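Local coordinates for protein IscA (Thermosynechococcus elongatus, PDB 1X0G) that binds a [2Fe-2S] cluster through conserved cysteines and is thought to serve as a scaffold for the biosynthesis of iron-sulfur clusters, at the interface of chains A and B. Sequence-based numbering; all coordinates share one arbitrary frame. Chains: chain A/B, IscA.

Contact 1: the interface of chains A and B. Residues chain A 88-92; chain B 100-104.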
loop_
_atom_site.group_PDB
_atom_site.type_symbol
_atom_site.label_atom_id
_atom_site.label_comp_id
_atom_site.label_asym_id
_atom_site.label_seq_id
_atom_site.Cartn_x
_atom_site.Cartn_y
_atom_site.Cartn_z
ATOM N N GLY A 88 2.629 -21.456 -5.733
ATOM C CA GLY A 88 1.462 -21.543 -4.928
ATOM C C GLY A 88 1.630 -20.499 -3.838
ATOM O O GLY A 88 2.586 -20.510 -3.066
ATOM N N ALA A 89 0.685 -19.575 -3.733
ATOM C CA ALA A 89 0.867 -18.582 -2.714
ATOM C C ALA A 89 -0.455 -18.103 -2.246
ATOM O O ALA A 89 -1.409 -17.890 -3.018
ATOM C CB ALA A 89 1.664 -17.463 -3.247
ATOM N N PHE A 90 -0.496 -17.867 -0.952
ATOM C CA PHE A 90 -1.633 -17.141 -0.435
ATOM C C PHE A 90 -1.736 -15.744 -1.072
ATOM O O PHE A 90 -0.751 -15.208 -1.496
ATOM C CB PHE A 90 -1.656 -17.175 1.086
ATOM C CG PHE A 90 -2.207 -18.461 1.608
ATOM C CD1 PHE A 90 -1.385 -19.436 2.127
ATOM C CD2 PHE A 90 -3.581 -18.737 1.512
ATOM C CE1 PHE A 90 -1.896 -20.625 2.588
ATOM C CE2 PHE A 90 -4.108 -19.952 1.987
ATOM C CZ PHE A 90 -3.241 -20.888 2.522
ATOM N N ARG A 91 -2.947 -15.208 -1.180
ATOM C CA ARG A 91 -3.191 -13.944 -1.752
ATOM C C ARG A 91 -4.070 -13.160 -0.772
ATOM O O ARG A 91 -5.114 -13.647 -0.316
ATOM C CB ARG A 91 -3.922 -14.130 -3.053
ATOM C CG ARG A 91 -3.204 -14.840 -4.128
ATOM C CD ARG A 91 -1.985 -14.180 -4.507
ATOM N NE ARG A 91 -1.165 -15.293 -4.916
ATOM C CZ ARG A 91 -0.741 -15.557 -6.152
ATOM N NH1 ARG A 91 -1.006 -14.756 -7.172
ATOM N NH2 ARG A 91 -0.056 -16.674 -6.355
ATOM N N PHE A 92 -3.628 -11.977 -0.424
ATOM C CA PHE A 92 -4.284 -11.274 0.589
ATOM C C PHE A 92 -5.016 -10.144 -0.115
ATOM O O PHE A 92 -4.348 -9.369 -0.833
ATOM C CB PHE A 92 -3.259 -10.778 1.594
ATOM C CG PHE A 92 -2.603 -11.913 2.356
ATOM C CD1 PHE A 92 -1.421 -12.431 1.962
ATOM C CD2 PHE A 92 -3.241 -12.520 3.423
ATOM C CE1 PHE A 92 -0.844 -13.478 2.648
ATOM C CE2 PHE A 92 -2.691 -13.592 4.105
ATOM C CZ PHE A 92 -1.498 -14.073 3.702
ATOM N N THR B 100 -1.990 -8.205 -2.299
ATOM C CA THR B 100 -0.675 -8.516 -1.917
ATOM C C THR B 100 -0.466 -10.026 -2.004
ATOM O O THR B 100 -1.281 -10.836 -1.594
ATOM C CB THR B 100 -0.354 -7.862 -0.539
ATOM O OG1 THR B 100 1.045 -7.594 -0.490
ATOM C CG2 THR B 100 -0.676 -8.802 0.597
ATOM N N CYS B 101 0.622 -10.413 -2.634
ATOM C CA CYS B 101 0.860 -11.838 -2.823
ATOM C C CYS B 101 1.724 -12.429 -1.634
ATOM O O CYS B 101 2.665 -11.790 -1.160
ATOM C CB CYS B 101 1.381 -12.023 -4.212
ATOM S SG CYS B 101 1.837 -13.720 -4.488
ATOM N N GLY B 102 1.343 -13.592 -1.102
ATOM C CA GLY B 102 1.946 -14.096 0.148
ATOM C C GLY B 102 3.213 -14.793 -0.246
ATOM O O GLY B 102 3.595 -14.792 -1.404
ATOM N N CYS B 103 3.881 -15.429 0.699
ATOM C CA CYS B 103 5.178 -16.077 0.439
ATOM C C CYS B 103 4.978 -17.410 -0.257
ATOM O O CYS B 103 4.082 -18.183 0.122
ATOM C CB CYS B 103 5.825 -16.365 1.745
ATOM S SG CYS B 103 7.551 -16.759 1.495
ATOM N N GLY B 104 5.850 -17.695 -1.231
ATOM C CA GLY B 104 5.789 -18.912 -2.036
ATOM C C GLY B 104 6.407 -20.091 -1.294
ATOM O O GLY B 104 6.378 -21.176 -1.812
HETATM O O HOH W 1 1.633 -17.405 1.193
#
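A:Phe92 rests its CB against the methyl CG2 of B:Thr100, 3.4 Å away, at the apolar centre of an antiparallel strand pairing in this HesB/IscA-family protein. The strand 87-93 of chain A here meets B:Thr100 and B:Cys101, the latter the first residue of the Cys-Gly-Cys segment that binds the cluster. The side chains of A:Phe92 and B:Thr100 cross obliquely, and the phenyl ring of A:Phe92 turns its edge to the backbone of B:Gly102, with CE1 3.8 Å from CA and that carbon in the ring plane. Farther back along the same strand, A:Ala89 brings its CB near the sulfur of B:Cys101. A:Arg91 lies over the same sulfur: SG sits under one face of the guanidinium, toward its rim, 3.4 Å from NE. With SG anti to its own backbone N (chi1 175°), B:Cys101 points its sulfur toward this flat cation. The bent arginine chain is tied back by a hydrogen bond from NE to the carbonyl O of A:Ala89, the donor standing above the carbonyl plane rather than on a lone pair. Outward, backbone hydrogen bonds run both ways between A:Phe92 and B:Thr100, with A:Phe92 N 2.9 Å from B:Thr100 O. In the return bond B:Thr100 N lies 3.0 Å from A:Phe92 O. Another joins B:Gly102 N to A:Phe90 O at 2.7 Å. At the rim a water bridges A:Phe90 N and the carbonyl O of B:Cys103, 2.8 Å from the latter.

Contact 2: the interface of chains A and B. Residues chain A 57, 64-66, 74, 77; chain B 2, 29-30.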
loop_
_atom_site.group_PDB
_atom_site.type_symbol
_atom_site.label_atom_id
_atom_site.label_comp_id
_atom_site.label_asym_id
_atom_site.label_seq_id
_atom_site.Cartn_x
_atom_site.Cartn_y
_atom_site.Cartn_z
ATOM N N THR A 57 -14.976 -14.624 13.773
ATOM C CA THR A 57 -15.915 -14.840 12.728
ATOM C C THR A 57 -15.850 -16.270 12.330
ATOM O O THR A 57 -15.181 -17.057 12.965
ATOM C CB THR A 57 -15.739 -13.915 11.516
ATOM O OG1 THR A 57 -16.984 -13.842 10.797
ATOM C CG2 THR A 57 -14.635 -14.360 10.564
ATOM N N ILE A 64 -12.326 -18.033 12.767
ATOM C CA ILE A 64 -11.204 -17.104 12.547
ATOM C C ILE A 64 -11.196 -16.105 13.678
ATOM O O ILE A 64 -12.221 -15.488 13.987
ATOM C CB ILE A 64 -11.329 -16.393 11.231
ATOM C CG1 ILE A 64 -11.332 -17.413 10.098
ATOM C CG2 ILE A 64 -10.187 -15.419 11.022
ATOM C CD1 ILE A 64 -11.656 -16.773 8.740
ATOM N N ALA A 65 -10.049 -15.985 14.334
ATOM C CA ALA A 65 -9.901 -15.007 15.387
ATOM C C ALA A 65 -9.016 -13.857 14.918
ATOM O O ALA A 65 -8.115 -14.029 14.138
ATOM C CB ALA A 65 -9.380 -15.629 16.645
ATOM N N ILE A 66 -9.327 -12.675 15.373
ATOM C CA ILE A 66 -8.532 -11.540 15.069
ATOM C C ILE A 66 -8.349 -10.716 16.347
ATOM O O ILE A 66 -9.227 -10.642 17.246
ATOM C CB ILE A 66 -9.101 -10.764 13.876
ATOM C CG1 ILE A 66 -10.491 -10.196 14.200
ATOM C CG2 ILE A 66 -9.292 -11.752 12.686
ATOM C CD1 ILE A 66 -10.775 -8.898 13.442
ATOM N N LEU A 74 -8.640 -5.421 9.636
ATOM C CA LEU A 74 -8.773 -6.802 9.211
ATOM C C LEU A 74 -10.118 -7.181 8.631
ATOM O O LEU A 74 -10.145 -7.998 7.712
ATOM C CB LEU A 74 -8.330 -7.761 10.278
ATOM C CG LEU A 74 -6.803 -7.872 10.438
ATOM C CD1 LEU A 74 -6.491 -8.776 11.615
ATOM C CD2 LEU A 74 -5.951 -8.387 9.238
ATOM N N LEU A 77 -10.496 -8.085 4.858
ATOM C CA LEU A 77 -9.547 -9.108 4.361
ATOM C C LEU A 77 -10.224 -10.360 3.794
ATOM O O LEU A 77 -11.122 -10.941 4.412
ATOM C CB LEU A 77 -8.556 -9.481 5.446
ATOM C CG LEU A 77 -7.603 -10.610 5.149
ATOM C CD1 LEU A 77 -6.635 -10.060 4.140
ATOM C CD2 LEU A 77 -6.900 -11.112 6.393
ATOM N N VAL B 2 -13.399 -11.517 7.968
ATOM C CA VAL B 2 -12.318 -12.109 7.268
ATOM C C VAL B 2 -12.930 -13.171 6.380
ATOM O O VAL B 2 -13.842 -13.893 6.757
ATOM C CB VAL B 2 -11.355 -12.719 8.210
ATOM C CG1 VAL B 2 -10.104 -13.176 7.452
ATOM C CG2 VAL B 2 -10.945 -11.727 9.231
ATOM N N ARG B 29 -5.783 -17.817 13.634
ATOM C CA ARG B 29 -5.706 -16.538 14.283
ATOM C C ARG B 29 -4.854 -15.583 13.468
ATOM O O ARG B 29 -3.818 -16.004 12.920
ATOM C CB ARG B 29 -5.157 -16.683 15.658
ATOM C CG ARG B 29 -4.958 -15.401 16.365
ATOM C CD ARG B 29 -4.833 -15.789 17.804
ATOM N NE ARG B 29 -5.004 -14.653 18.678
ATOM C CZ ARG B 29 -4.216 -13.574 18.758
ATOM N NH1 ARG B 29 -3.127 -13.391 17.998
ATOM N NH2 ARG B 29 -4.575 -12.619 19.599
ATOM N N ILE B 30 -5.301 -14.340 13.346
ATOM C CA ILE B 30 -4.603 -13.394 12.487
ATOM C C ILE B 30 -4.174 -12.182 13.291
ATOM O O ILE B 30 -4.909 -11.758 14.186
ATOM C CB ILE B 30 -5.426 -12.921 11.319
ATOM C CG1 ILE B 30 -6.238 -14.086 10.748
ATOM C CG2 ILE B 30 -4.545 -12.309 10.288
ATOM C CD1 ILE B 30 -6.812 -13.865 9.370
#
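B:Val2, close to the amino terminus of its chain, inserts both methyl groups among aliphatic side chains of chain A, and with B:Ile30 it forms the core of this domain-swapped interface. Its two branches take different partners. CG1, anti to the backbone N (chi1 -172°), lies 4.0 Å from CD2 of A:Leu77, and the two side chains run side by side in the same direction. CG2 turns instead to A:Ile66, whose own CG2 is 3.8 Å away; these two side chains slide past each other in opposite senses. Between the branches, CB of B:Val2 meets the CG2 methyl of A:Ile64, which crosses at an angle. The backbone takes part as well, since CA of B:Val2 packs against the carbonyl O of A:Leu77. Farther out, the methyl CG2 of A:Thr57 borders the main chain of B:Val2.

B:Ile30 approaches from the long strand 28-47 of chain B. Its delta-methyl CD1 meets CD2 of A:Leu77 tip to tip at 4.1 Å, and the same methyl touches CG2 of A:Ile64, so one end of the side chain is held between two residues of the partner. The extended second torsion (chi2 -164°) carries CD1 away from the strand backbone toward this pair. Behind it, the amide N of B:Ile30 donates a hydrogen bond to the carbonyl O of A:Ala65, 2.9 Å long, with the donor tilted 24° from the carbonyl plane. Parallel bridges pair A:Ala65 with B:Arg29 and A:Ile66 with B:Ile30.

Strand 62-66 of chain A thereby gains a parallel neighbour from strand 28-47 of chain B, while B:Val2 and B:Ile30 supply hydrophobic packing to the partner's domain, an intertwining that holds the two subunits together.

The centres of the C-alpha atoms of contact 1 and contact 2 lie about 17 Å apart, and the two share no residue. Both pair a strand of chain A with a backbone segment of chain B, antiparallel in contact 1 and parallel in contact 2. Contact 1 draws on the carboxy-terminal, cysteine-bearing part of chain B, whereas contact 2 draws on its amino terminus and the beginning of its long strand. Segments distant in the sequence of one subunit thus dock on the other, as expected of domain swapping, and two-fold symmetry repeats each contact with the chains exchanged. This anchoring may help place the cluster-binding cysteines within the assembly.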